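Local coordinates for 33 kDa chaperonin (Thermotoga maritima, PDB 1VQ0), which probably acts as a redox-regulated molecular chaperone that keeps heat-unfolded and oxidatively damaged proteins from aggregating irreversibly, at residues A[63-68]-A[182-187]. Sequence-based numbering, arbitrary orientation.
Sequences TPWLAE and GFAVQI
The indole of W65 meets segment 182-187 of strand 176-187 in two ways: CB of A184 abuts the benzo edge almost level with the ring, 4.4 Å from W65 CH2, whereas the Q186 amide comes in obliquely, its plane turned 39° from that of the indole. P64 CB stands 3.7 Å off the indole plane, displaced from the ring centre; Q186 OE1 is tilted out to the other side. This is side-chain packing of a 3-10 turn, residues 63-65 just after helix 46-62, onto the large mixed beta-sheet of the Hsp33 fold; the backbones stay well apart, W65 CA and Q186 CA being 11.1 Å from each other. A184 and Q186 alternate with V185, whose side chain leaves the other face of the strand to meet helix 194-205. With W65 CG anti to its carbonyl carbon (chi1 -52°), the ring extends toward the sheet, where it also touches S27 and makes a cation-pi contact with R25. R25 NH2 donates to Q186 OE1 as well, and S164 OG bonds Q186 NE2, so both ends of this buried amide are engaged. Replacing W65 by an alanine removes the indole, and R25 would probably lose its cation-pi partner while A184 CB and Q186 OE1 lose their neighbour from the turn. The side-chain amide oxygen of Q186, OE1, lies 3.1 Å from W65 CZ3 and 3.4 Å from W65 CE3.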
loop_
_atom_site.group_PDB
_atom_site.type_symbol
_atom_site.label_atom_id
_atom_site.label_comp_id
_atom_site.label_asym_id
_atom_site.label_seq_id
_atom_site.Cartn_x
_atom_site.Cartn_y
_atom_site.Cartn_z
ATOM N N THR A 63 9.875 -16.249 -5.585
ATOM C CA THR A 63 11.228 -16.302 -4.918
ATOM C C THR A 63 12.452 -16.050 -5.788
ATOM O O THR A 63 13.389 -15.422 -5.301
ATOM C CB THR A 63 11.502 -17.587 -4.133
ATOM O OG1 THR A 63 11.175 -18.736 -4.916
ATOM C CG2 THR A 63 10.585 -17.667 -2.866
ATOM N N PRO A 64 12.502 -16.564 -7.023
ATOM C CA PRO A 64 13.741 -16.391 -7.862
ATOM C C PRO A 64 14.028 -14.954 -8.187
ATOM O O PRO A 64 15.106 -14.641 -8.624
ATOM C CB PRO A 64 13.385 -17.101 -9.164
ATOM C CG PRO A 64 12.257 -17.988 -8.789
ATOM C CD PRO A 64 11.480 -17.341 -7.732
ATOM N N TRP A 65 13.041 -14.088 -7.944
ATOM C CA TRP A 65 13.069 -12.706 -8.425
ATOM C C TRP A 65 13.129 -11.714 -7.306
ATOM O O TRP A 65 13.162 -10.527 -7.543
ATOM C CB TRP A 65 11.881 -12.440 -9.352
ATOM C CG TRP A 65 11.783 -13.464 -10.434
ATOM C CD1 TRP A 65 12.828 -13.946 -11.227
ATOM C CD2 TRP A 65 10.624 -14.181 -10.840
ATOM N NE1 TRP A 65 12.357 -14.919 -12.074
ATOM C CE2 TRP A 65 11.011 -15.077 -11.865
ATOM C CE3 TRP A 65 9.291 -14.163 -10.448
ATOM C CZ2 TRP A 65 10.109 -15.942 -12.482
ATOM C CZ3 TRP A 65 8.369 -15.019 -11.090
ATOM C CH2 TRP A 65 8.789 -15.881 -12.095
ATOM N N LEU A 66 13.219 -12.194 -6.074
ATOM C CA LEU A 66 13.385 -11.274 -4.923
ATOM C C LEU A 66 14.789 -10.636 -4.842
ATOM O O LEU A 66 15.754 -11.184 -5.376
ATOM C CB LEU A 66 13.019 -11.997 -3.623
ATOM C CG LEU A 66 11.685 -12.699 -3.674
ATOM C CD1 LEU A 66 11.378 -13.430 -2.337
ATOM C CD2 LEU A 66 10.581 -11.685 -4.024
ATOM N N ALA A 67 14.890 -9.451 -4.215
ATOM C CA ALA A 67 16.188 -8.881 -3.927
ATOM C C ALA A 67 16.924 -9.717 -2.863
ATOM O O ALA A 67 16.380 -10.637 -2.315
ATOM C CB ALA A 67 16.033 -7.446 -3.487
ATOM N N GLU A 68 18.190 -9.413 -2.593
ATOM C CA GLU A 68 18.987 -10.178 -1.609
ATOM C C GLU A 68 18.440 -9.903 -0.203
ATOM O O GLU A 68 18.268 -8.770 0.176
ATOM C CB GLU A 68 20.451 -9.716 -1.685
ATOM C CG GLU A 68 21.422 -10.519 -0.783
ATOM C CD GLU A 68 22.804 -9.852 -0.561
ATOM O OE1 GLU A 68 23.021 -8.652 -0.950
ATOM O OE2 GLU A 68 23.683 -10.542 0.018
ATOM N N GLY A 182 2.310 -24.982 -9.152
ATOM C CA GLY A 182 1.811 -24.025 -10.115
ATOM C C GLY A 182 2.891 -23.378 -10.926
ATOM O O GLY A 182 4.073 -23.722 -10.821
ATOM N N PHE A 183 2.486 -22.444 -11.764
ATOM C CA PHE A 183 3.498 -21.684 -12.507
ATOM C C PHE A 183 3.126 -20.234 -12.604
ATOM O O PHE A 183 1.958 -19.864 -12.374
ATOM C CB PHE A 183 3.712 -22.271 -13.904
ATOM C CG PHE A 183 2.477 -22.303 -14.750
ATOM C CD1 PHE A 183 2.024 -21.160 -15.399
ATOM C CD2 PHE A 183 1.788 -23.514 -14.935
ATOM C CE1 PHE A 183 0.868 -21.218 -16.192
ATOM C CE2 PHE A 183 0.645 -23.580 -15.667
ATOM C CZ PHE A 183 0.180 -22.430 -16.333
ATOM N N ALA A 184 4.132 -19.438 -12.952
ATOM C CA ALA A 184 4.030 -18.000 -13.222
ATOM C C ALA A 184 4.784 -17.676 -14.503
ATOM O O ALA A 184 5.935 -18.093 -14.685
ATOM C CB ALA A 184 4.567 -17.146 -12.028
ATOM N N VAL A 185 4.118 -16.953 -15.408
ATOM C CA VAL A 185 4.768 -16.390 -16.612
ATOM C C VAL A 185 4.518 -14.869 -16.605
ATOM O O VAL A 185 3.373 -14.439 -16.432
ATOM C CB VAL A 185 4.272 -17.070 -17.936
ATOM C CG1 VAL A 185 5.024 -16.571 -19.161
ATOM C CG2 VAL A 185 4.457 -18.585 -17.880
ATOM N N GLN A 186 5.607 -14.094 -16.768
ATOM C CA GLN A 186 5.632 -12.636 -16.614
ATOM C C GLN A 186 6.428 -11.950 -17.684
ATOM O O GLN A 186 7.547 -12.364 -18.046
ATOM C CB GLN A 186 6.199 -12.266 -15.239
ATOM C CG GLN A 186 5.396 -12.890 -14.082
ATOM C CD GLN A 186 5.693 -12.343 -12.655
ATOM O OE1 GLN A 186 6.748 -12.599 -12.092
ATOM N NE2 GLN A 186 4.701 -11.650 -12.057
ATOM N N ILE A 187 5.838 -10.890 -18.214
ATOM C CA ILE A 187 6.478 -10.108 -19.253
ATOM C C ILE A 187 7.221 -8.964 -18.607
ATOM O O ILE A 187 6.622 -8.004 -18.135
ATOM C CB ILE A 187 5.475 -9.622 -20.296
ATOM C CG1 ILE A 187 4.900 -10.843 -21.030
ATOM C CG2 ILE A 187 6.174 -8.740 -21.261
ATOM C CD1 ILE A 187 3.690 -10.568 -21.990
#